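Local coordinates for protein CghA (Chaetomium globosum, PDB 6KBC) that is a two-region, beta-rich fungal protein of the calycin clan that holds the ligand WK1 in a pocket, at residues I21-A25 and P35-D39; T159-Y165 and I187-A192; G164-L168 and Y276-I281. All coordinates share one frame; numbering follows the deposited sequence.

Contacts 2 and 3 are neighbours and contact 1 stands apart. Contacts 2 and 3 share Gly164 and Tyr165, and their centres lie about 10 Å apart. They also touch directly, Ala188 CB lying 3.3 Å from Tyr276 OH. Contact 2 pairs two strands of the N-terminal family region, while contact 3 packs the loop that follows strand 154-162 against a hairpin of the C-terminal one. Contact 1 closes a loop about 27 Å from contact 2 and 29 Å from contact 3, centre to centre. The side chains of Trp37 in contact 1 and His160 in contact 2 come within about 11 and 13 Å of bound WK1, so neither touches the ligand.

Contact 1 of 3, residues I21-A25 and P35-D39; sequences IPGSA and PKWAD
Lys36 NZ is gripped by several groups at once: it donates to Ala25 O at 2.9 Å and makes a second hydrogen bond to Asn32 OD1, while Trp230 adds a cation-pi contact to the same side chain. One bend, at chi2 (-55°), turns the lysine chain, and beyond it CD, CE and NZ run out straight to the Ala25 carbonyl. On the way the chain passes alongside Ser24, with Lys36 CD 3.1 Å from Ser24 OG. That hydroxyl is linked back to the same loop through a water, which lies 2.7 Å from Ser24 OG and donates to Pro35 O. The main chain adds a direct bond, since Ser24 N donates to Lys36 O over 2.8 Å with an N-H...O angle of 164°. Lys36 is therefore held at both its carbonyl and its ammonium end by two consecutive residues.

Trp37 supplies the other half of the contact. Its NE1 donates to Ile21 O at 2.9 Å, nearly straight at 170°; the oxygen lies in the indole plane, whereas NE1 stands well above the plane of the carbonyl. Gly23 CA lies over one face of the indole, toward the rim, 3.8 Å from the centroid of the five-membered ring, a CH-pi contact that the lack of a side chain makes possible. Ile21 CG1 reaches Trp37 CD1 at 3.8 Å as the two side chains pass in opposite senses.

Both segments belong to the long, irregular connection between strands 6-10 and 46-54, here folded back on itself. Glu47 of strand 46-54 accepts from the backbone N of Lys36 and of Trp37, one carboxylate oxygen each, and Ser8 of strand 6-10 bonds Ala38 O. Pro35 rests on Glu47 and Trp49, and Trp37 on Ala45 and Pro232.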
loop_
_atom_site.group_PDB
_atom_site.type_symbol
_atom_site.label_atom_id
_atom_site.label_comp_id
_atom_site.label_asym_id
_atom_site.label_seq_id
_atom_site.Cartn_x
_atom_site.Cartn_y
_atom_site.Cartn_z
ATOM N N ILE A 21 5.448 16.560 -17.322
ATOM C CA ILE A 21 5.945 15.819 -18.479
ATOM C C ILE A 21 5.440 14.387 -18.355
ATOM O O ILE A 21 5.145 13.937 -17.236
ATOM C CB ILE A 21 7.481 15.874 -18.568
ATOM C CG1 ILE A 21 8.118 15.205 -17.351
ATOM C CG2 ILE A 21 7.971 17.317 -18.726
ATOM C CD1 ILE A 21 9.621 15.397 -17.266
ATOM N N PRO A 22 5.310 13.633 -19.444
ATOM C CA PRO A 22 4.814 12.262 -19.306
ATOM C C PRO A 22 5.844 11.365 -18.644
ATOM O O PRO A 22 7.055 11.574 -18.757
ATOM C CB PRO A 22 4.538 11.822 -20.750
ATOM C CG PRO A 22 5.169 12.850 -21.638
ATOM C CD PRO A 22 5.824 13.902 -20.799
ATOM N N GLY A 23 5.345 10.359 -17.927
ATOM C CA GLY A 23 6.198 9.294 -17.458
ATOM C C GLY A 23 6.300 8.187 -18.485
ATOM O O GLY A 23 5.500 8.110 -19.416
ATOM N N SER A 24 7.298 7.324 -18.321
ATOM C CA SER A 24 7.397 6.211 -19.248
ATOM C C SER A 24 6.220 5.256 -19.043
ATOM O O SER A 24 5.474 5.343 -18.062
ATOM C CB SER A 24 8.728 5.482 -19.082
ATOM O OG SER A 24 8.794 4.823 -17.836
ATOM N N ALA A 25 6.064 4.330 -19.985
ATOM C CA ALA A 25 4.854 3.534 -20.079
ATOM C C ALA A 25 4.869 2.361 -19.103
ATOM O O ALA A 25 5.915 1.954 -18.583
ATOM C CB ALA A 25 4.666 3.013 -21.503
ATOM N N PRO A 35 11.942 3.868 -11.916
ATOM C CA PRO A 35 11.074 5.050 -11.922
ATOM C C PRO A 35 10.558 5.386 -13.314
ATOM O O PRO A 35 11.261 5.234 -14.316
ATOM C CB PRO A 35 11.983 6.159 -11.384
ATOM C CG PRO A 35 12.987 5.443 -10.557
ATOM C CD PRO A 35 13.220 4.129 -11.233
ATOM N N LYS A 36 9.305 5.848 -13.359
ATOM C CA LYS A 36 8.681 6.260 -14.608
ATOM C C LYS A 36 9.055 7.681 -14.992
ATOM O O LYS A 36 8.888 8.058 -16.157
ATOM C CB LYS A 36 7.159 6.124 -14.498
ATOM C CG LYS A 36 6.707 4.682 -14.265
ATOM C CD LYS A 36 7.254 3.756 -15.333
ATOM C CE LYS A 36 6.814 2.335 -15.102
ATOM N NZ LYS A 36 7.371 1.383 -16.107
ATOM N N TRP A 37 9.531 8.476 -14.038
ATOM C CA TRP A 37 10.148 9.776 -14.294
ATOM C C TRP A 37 11.637 9.623 -13.985
ATOM O O TRP A 37 12.109 9.955 -12.897
ATOM C CB TRP A 37 9.484 10.880 -13.466
ATOM C CG TRP A 37 8.149 11.272 -14.026
ATOM C CD1 TRP A 37 7.896 12.270 -14.926
ATOM C CD2 TRP A 37 6.893 10.621 -13.785
ATOM N NE1 TRP A 37 6.560 12.299 -15.235
ATOM C CE2 TRP A 37 5.921 11.297 -14.551
ATOM C CE3 TRP A 37 6.495 9.540 -12.987
ATOM C CZ2 TRP A 37 4.572 10.932 -14.539
ATOM C CZ3 TRP A 37 5.146 9.179 -12.971
ATOM C CH2 TRP A 37 4.205 9.873 -13.746
ATOM N N ALA A 38 12.380 9.110 -14.971
ATOM C CA ALA A 38 13.755 8.668 -14.733
ATOM C C ALA A 38 14.710 9.843 -14.541
ATOM O O ALA A 38 15.541 9.832 -13.627
ATOM C CB ALA A 38 14.221 7.775 -15.880
ATOM N N ASP A 39 14.613 10.868 -15.389
ATOM C CA ASP A 39 15.609 11.934 -15.386
ATOM C C ASP A 39 15.132 13.197 -14.679
ATOM O O ASP A 39 15.833 13.718 -13.805
ATOM C CB ASP A 39 16.030 12.257 -16.824
ATOM C CG ASP A 39 16.829 11.129 -17.455
ATOM O OD1 ASP A 39 17.879 10.751 -16.889
ATOM O OD2 ASP A 39 16.385 10.587 -18.490
HETATM O O HOH W 1 11.314 4.911 -16.898
#

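Contact 2 of 3, residues T159-Y165 and I187-A192; sequences THRSLGY and IAMANA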
loop_
_atom_site.group_PDB
_atom_site.type_symbol
_atom_site.label_atom_id
_atom_site.label_comp_id
_atom_site.label_asym_id
_atom_site.label_seq_id
_atom_site.Cartn_x
_atom_site.Cartn_y
_atom_site.Cartn_z
ATOM N N THR A 159 12.798 -7.708 5.470
ATOM C CA THR A 159 13.013 -8.528 4.292
ATOM C C THR A 159 11.735 -9.253 3.937
ATOM O O THR A 159 10.911 -9.560 4.799
ATOM C CB THR A 159 14.144 -9.570 4.469
ATOM O OG1 THR A 159 13.676 -10.651 5.288
ATOM C CG2 THR A 159 15.379 -8.939 5.085
ATOM N N HIS A 160 11.582 -9.511 2.648
ATOM C CA HIS A 160 10.495 -10.303 2.107
ATOM C C HIS A 160 11.065 -11.521 1.412
ATOM O O HIS A 160 12.070 -11.419 0.709
ATOM C CB HIS A 160 9.676 -9.510 1.079
ATOM C CG HIS A 160 8.891 -8.374 1.655
ATOM N ND1 HIS A 160 8.892 -7.111 1.106
ATOM C CD2 HIS A 160 8.012 -8.334 2.685
ATOM C CE1 HIS A 160 8.078 -6.328 1.795
ATOM N NE2 HIS A 160 7.531 -7.048 2.759
ATOM N N ARG A 161 10.389 -12.649 1.568
ATOM C CA ARG A 161 10.635 -13.861 0.790
ATOM C C ARG A 161 9.315 -14.124 0.088
ATOM O O ARG A 161 8.366 -14.582 0.731
ATOM C CB ARG A 161 11.014 -15.035 1.690
ATOM C CG ARG A 161 12.361 -14.871 2.342
ATOM C CD ARG A 161 13.321 -14.091 1.468
ATOM N NE ARG A 161 14.564 -13.746 2.162
ATOM C CZ ARG A 161 15.717 -14.392 2.036
ATOM N NH1 ARG A 161 15.784 -15.471 1.271
ATOM N NH2 ARG A 161 16.793 -13.969 2.700
ATOM N N SER A 162 9.250 -13.839 -1.210
ATOM C CA SER A 162 7.979 -13.938 -1.911
ATOM C C SER A 162 7.430 -15.349 -1.837
ATOM O O SER A 162 8.168 -16.330 -1.961
ATOM C CB SER A 162 8.133 -13.526 -3.376
ATOM O OG SER A 162 6.894 -13.672 -4.048
ATOM N N LEU A 163 6.120 -15.457 -1.625
ATOM C CA LEU A 163 5.497 -16.767 -1.707
ATOM C C LEU A 163 5.156 -17.151 -3.142
ATOM O O LEU A 163 4.592 -18.229 -3.362
ATOM C CB LEU A 163 4.254 -16.806 -0.815
ATOM C CG LEU A 163 4.575 -16.535 0.667
ATOM C CD1 LEU A 163 3.419 -16.914 1.568
ATOM C CD2 LEU A 163 5.855 -17.294 1.101
ATOM N N GLY A 164 5.487 -16.301 -4.112
ATOM C CA GLY A 164 5.269 -16.624 -5.515
ATOM C C GLY A 164 3.830 -16.546 -5.979
ATOM O O GLY A 164 3.452 -17.246 -6.929
ATOM N N TYR A 165 3.003 -15.730 -5.314
ATOM C CA TYR A 165 1.625 -15.556 -5.741
ATOM C C TYR A 165 1.591 -14.864 -7.102
ATOM O O TYR A 165 2.327 -13.900 -7.321
ATOM C CB TYR A 165 0.849 -14.681 -4.751
ATOM C CG TYR A 165 0.458 -15.286 -3.423
ATOM C CD1 TYR A 165 1.157 -16.366 -2.867
ATOM C CD2 TYR A 165 -0.588 -14.732 -2.696
ATOM C CE1 TYR A 165 0.787 -16.888 -1.636
ATOM C CE2 TYR A 165 -0.954 -15.235 -1.482
ATOM C CZ TYR A 165 -0.272 -16.307 -0.952
ATOM O OH TYR A 165 -0.678 -16.776 0.268
ATOM N N ILE A 187 5.074 -7.796 -5.448
ATOM C CA ILE A 187 5.043 -8.998 -4.627
ATOM C C ILE A 187 3.772 -8.967 -3.794
ATOM O O ILE A 187 3.653 -8.164 -2.858
ATOM C CB ILE A 187 6.275 -9.141 -3.730
ATOM C CG1 ILE A 187 7.547 -9.134 -4.581
ATOM C CG2 ILE A 187 6.157 -10.420 -2.941
ATOM C CD1 ILE A 187 8.807 -8.922 -3.771
ATOM N N ALA A 188 2.838 -9.853 -4.130
ATOM C CA ALA A 188 1.528 -9.869 -3.496
ATOM C C ALA A 188 1.620 -10.341 -2.055
ATOM O O ALA A 188 0.930 -9.806 -1.178
ATOM C CB ALA A 188 0.590 -10.774 -4.295
ATOM N N MET A 189 2.465 -11.344 -1.791
ATOM C CA MET A 189 2.502 -11.985 -0.482
ATOM C C MET A 189 3.904 -12.529 -0.239
ATOM O O MET A 189 4.467 -13.211 -1.103
ATOM C CB MET A 189 1.481 -13.123 -0.410
ATOM C CG MET A 189 1.399 -13.823 0.936
ATOM S SD MET A 189 1.087 -12.699 2.311
ATOM C CE MET A 189 0.543 -13.969 3.472
ATOM N N ALA A 190 4.456 -12.246 0.935
ATOM C CA ALA A 190 5.803 -12.686 1.260
ATOM C C ALA A 190 5.874 -13.067 2.729
ATOM O O ALA A 190 5.176 -12.486 3.567
ATOM C CB ALA A 190 6.824 -11.583 0.966
ATOM N N ASN A 191 6.711 -14.062 3.040
ATOM C CA ASN A 191 7.208 -14.182 4.404
ATOM C C ASN A 191 8.029 -12.952 4.716
ATOM O O ASN A 191 8.917 -12.578 3.948
ATOM C CB ASN A 191 8.090 -15.423 4.598
ATOM C CG ASN A 191 7.321 -16.699 4.499
ATOM O OD1 ASN A 191 7.774 -17.657 3.870
ATOM N ND2 ASN A 191 6.139 -16.731 5.108
ATOM N N ALA A 192 7.738 -12.317 5.836
ATOM C CA ALA A 192 8.410 -11.087 6.194
ATOM C C ALA A 192 9.253 -11.318 7.437
ATOM O O ALA A 192 8.862 -12.067 8.338
ATOM C CB ALA A 192 7.399 -9.957 6.425
HETATM O O HOH W 2 11.809 -12.781 4.766
HETATM O O HOH W 3 3.707 -13.467 -3.681
HETATM O O HOH W 4 3.679 -12.142 -5.984
#
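Met189 packs tightly against Tyr165, the two side chains running alongside each other in one direction. Met189 CB sits over one face of the phenol, 3.5 Å from the ring centroid and only 16° off the normal. With CG anti to the backbone N (chi1 -178°), the methionine continues along the ring, bringing Met189 CG to 3.5 Å from Tyr165 CZ. Leu163 CD1 meets that same CG at 3.7 Å, and Val253 of strand 252-261 touches both Met189 and Tyr165.

Strands 154-162 and 181-200 pair antiparallel here, in keeping with the calycin-like architecture of the N-terminal region. Arg161 and Asn191 form the hydrogen-bonded pair, Arg161 N donating to Asn191 O at 2.8 Å and Asn191 N returning a more bent bond to Arg161 O. His160 and Ser162, with Ala192 and Ala190, share one face, where His160, Ala190 and Ala192 are buried; His160 CB packs 3.5 Å from Ala190 CB and His160 NE2 bonds Asp52 O. Past the strand end Leu163 N donates to Met189 O at 2.8 Å and 176°, and Ser162 OG accepts from Gly164 N in an ST turn.

The Arg161 and Asn191 side is more exposed. The arginine bends at chi2 and its guanidinium departs from the other strand, while Leu163 crosses Asn191 nearly at right angles, CD2 3.4 Å from Asn191 OD1. A water donates to Asn191 O and bonds Thr159 OG1, itself hydrogen-bonded to Thr193 OG1.

Contact 3 of 3, residues G164-L168 and Y276-I281; sequences GYPTL and YRDGKI
Tyr276 lies against Tyr165 and Pro166 along its whole length. Its CG is anti to the carbonyl carbon (chi1 -58°), which sends the ring toward Tyr165. Tyr276 CB comes 3.7 Å from Tyr165 CE2, and Tyr276 CG and CD2 each lie 3.4 Å from Tyr165 CD2. That CD2 stands over the centre of the Tyr276 ring, whose CD1 and CE1 meet it more distantly; with planes at 50° and centroids 4.7 Å apart, the rings meet obliquely. Further out, Tyr276 CE2 meets Tyr165 CB, which lies off-centre to the ring, and Pro166 O at the edge, which CZ also nears. The tip closes the contact: Tyr276 OH donates to Pro166 O at 2.6 Å. A water donates to this hydroxyl and to Thr167 OG1, which is also hydrogen-bonded to Arg185 O.

Gly279 CA lies over the second face of Tyr165, opposite Met189, 3.6 Å from the ring centroid, while a water bonded to Tyr165 OH accepts from Gly279 N. Pro166 extends the patch, its CG 3.9 Å from Ile281 CG2.

Arg277 and Lys280 exchange two backbone hydrogen bonds around Asp278 and Gly279. This is the type I' turn of a tight beta hairpin, joining strands 269-277 and 280-285; its packing on the 164-168 loop forms part of the seam between the N-terminal and C-terminal family regions, both of the calycin clan.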
loop_
_atom_site.group_PDB
_atom_site.type_symbol
_atom_site.label_atom_id
_atom_site.label_comp_id
_atom_site.label_asym_id
_atom_site.label_seq_id
_atom_site.Cartn_x
_atom_site.Cartn_y
_atom_site.Cartn_z
ATOM N N GLY A 164 5.487 -16.301 -4.112
ATOM C CA GLY A 164 5.269 -16.624 -5.515
ATOM C C GLY A 164 3.830 -16.546 -5.979
ATOM O O GLY A 164 3.452 -17.246 -6.929
ATOM N N TYR A 165 3.003 -15.730 -5.314
ATOM C CA TYR A 165 1.625 -15.556 -5.741
ATOM C C TYR A 165 1.591 -14.864 -7.102
ATOM O O TYR A 165 2.327 -13.900 -7.321
ATOM C CB TYR A 165 0.849 -14.681 -4.751
ATOM C CG TYR A 165 0.458 -15.286 -3.423
ATOM C CD1 TYR A 165 1.157 -16.366 -2.867
ATOM C CD2 TYR A 165 -0.588 -14.732 -2.696
ATOM C CE1 TYR A 165 0.787 -16.888 -1.636
ATOM C CE2 TYR A 165 -0.954 -15.235 -1.482
ATOM C CZ TYR A 165 -0.272 -16.307 -0.952
ATOM O OH TYR A 165 -0.678 -16.776 0.268
ATOM N N PRO A 166 0.717 -15.292 -8.008
ATOM C CA PRO A 166 0.523 -14.537 -9.254
ATOM C C PRO A 166 0.026 -13.133 -8.954
ATOM O O PRO A 166 -0.864 -12.939 -8.124
ATOM C CB PRO A 166 -0.532 -15.358 -10.007
ATOM C CG PRO A 166 -1.240 -16.137 -8.951
ATOM C CD PRO A 166 -0.203 -16.436 -7.897
ATOM N N THR A 167 0.601 -12.142 -9.638
ATOM C CA THR A 167 0.300 -10.760 -9.274
ATOM C C THR A 167 0.555 -9.725 -10.366
ATOM O O THR A 167 -0.028 -8.635 -10.335
ATOM C CB THR A 167 1.121 -10.378 -8.038
ATOM O OG1 THR A 167 0.696 -9.094 -7.559
ATOM C CG2 THR A 167 2.621 -10.322 -8.374
ATOM N N LEU A 168 1.447 -10.026 -11.320
ATOM C CA LEU A 168 1.936 -8.913 -12.132
ATOM C C LEU A 168 0.889 -8.526 -13.180
ATOM O O LEU A 168 0.200 -9.396 -13.719
ATOM C CB LEU A 168 3.267 -9.286 -12.803
ATOM C CG LEU A 168 4.441 -9.458 -11.819
ATOM C CD1 LEU A 168 5.702 -10.034 -12.499
ATOM C CD2 LEU A 168 4.787 -8.135 -11.137
ATOM N N TYR A 276 -6.561 -14.176 -2.620
ATOM C CA TYR A 276 -5.922 -15.458 -2.849
ATOM C C TYR A 276 -6.462 -16.434 -1.826
ATOM O O TYR A 276 -6.825 -16.042 -0.720
ATOM C CB TYR A 276 -4.414 -15.353 -2.719
ATOM C CG TYR A 276 -3.786 -14.356 -3.644
ATOM C CD1 TYR A 276 -3.678 -13.020 -3.280
ATOM C CD2 TYR A 276 -3.252 -14.755 -4.876
ATOM C CE1 TYR A 276 -3.093 -12.097 -4.122
ATOM C CE2 TYR A 276 -2.663 -13.837 -5.725
ATOM C CZ TYR A 276 -2.588 -12.512 -5.345
ATOM O OH TYR A 276 -1.998 -11.589 -6.168
ATOM N N ARG A 277 -6.542 -17.701 -2.214
ATOM C CA ARG A 277 -6.825 -18.784 -1.285
ATOM C C ARG A 277 -5.714 -19.808 -1.446
ATOM O O ARG A 277 -5.541 -20.364 -2.533
ATOM C CB ARG A 277 -8.191 -19.414 -1.548
ATOM C CG ARG A 277 -8.622 -20.395 -0.458
ATOM C CD ARG A 277 -9.923 -21.107 -0.815
ATOM N NE ARG A 277 -10.706 -21.430 0.380
ATOM C CZ ARG A 277 -10.440 -22.438 1.213
ATOM N NH1 ARG A 277 -9.406 -23.247 0.992
ATOM N NH2 ARG A 277 -11.217 -22.642 2.270
ATOM N N ASP A 278 -4.952 -20.023 -0.380
ATOM C CA ASP A 278 -3.761 -20.878 -0.420
ATOM C C ASP A 278 -2.860 -20.521 -1.592
ATOM O O ASP A 278 -2.306 -21.389 -2.263
ATOM C CB ASP A 278 -4.138 -22.351 -0.469
ATOM C CG ASP A 278 -4.805 -22.808 0.795
ATOM O OD1 ASP A 278 -4.227 -22.567 1.877
ATOM O OD2 ASP A 278 -5.894 -23.414 0.701
ATOM N N GLY A 279 -2.720 -19.224 -1.849
ATOM C CA GLY A 279 -1.789 -18.760 -2.849
ATOM C C GLY A 279 -2.295 -18.783 -4.270
ATOM O O GLY A 279 -1.594 -18.296 -5.166
ATOM N N LYS A 280 -3.477 -19.323 -4.517
ATOM C CA LYS A 280 -4.094 -19.252 -5.836
ATOM C C LYS A 280 -4.985 -18.013 -5.890
ATOM O O LYS A 280 -5.771 -17.776 -4.966
ATOM C CB LYS A 280 -4.917 -20.505 -6.074
ATOM C CG LYS A 280 -4.019 -21.729 -6.099
ATOM C CD LYS A 280 -4.761 -23.000 -6.394
ATOM C CE LYS A 280 -3.781 -24.143 -6.284
ATOM N NZ LYS A 280 -2.770 -24.033 -7.366
ATOM N N ILE A 281 -4.875 -17.233 -6.964
ATOM C CA ILE A 281 -5.711 -16.041 -7.074
ATOM C C ILE A 281 -7.141 -16.476 -7.371
ATOM O O ILE A 281 -7.405 -17.231 -8.314
ATOM C CB ILE A 281 -5.163 -15.063 -8.121
ATOM C CG1 ILE A 281 -5.941 -13.732 -8.054
ATOM C CG2 ILE A 281 -5.121 -15.687 -9.519
ATOM C CD1 ILE A 281 -5.109 -12.534 -8.437
HETATM O O HOH W 5 -3.483 -17.281 0.006
HETATM O O HOH W 6 -2.002 -8.845 -6.507
#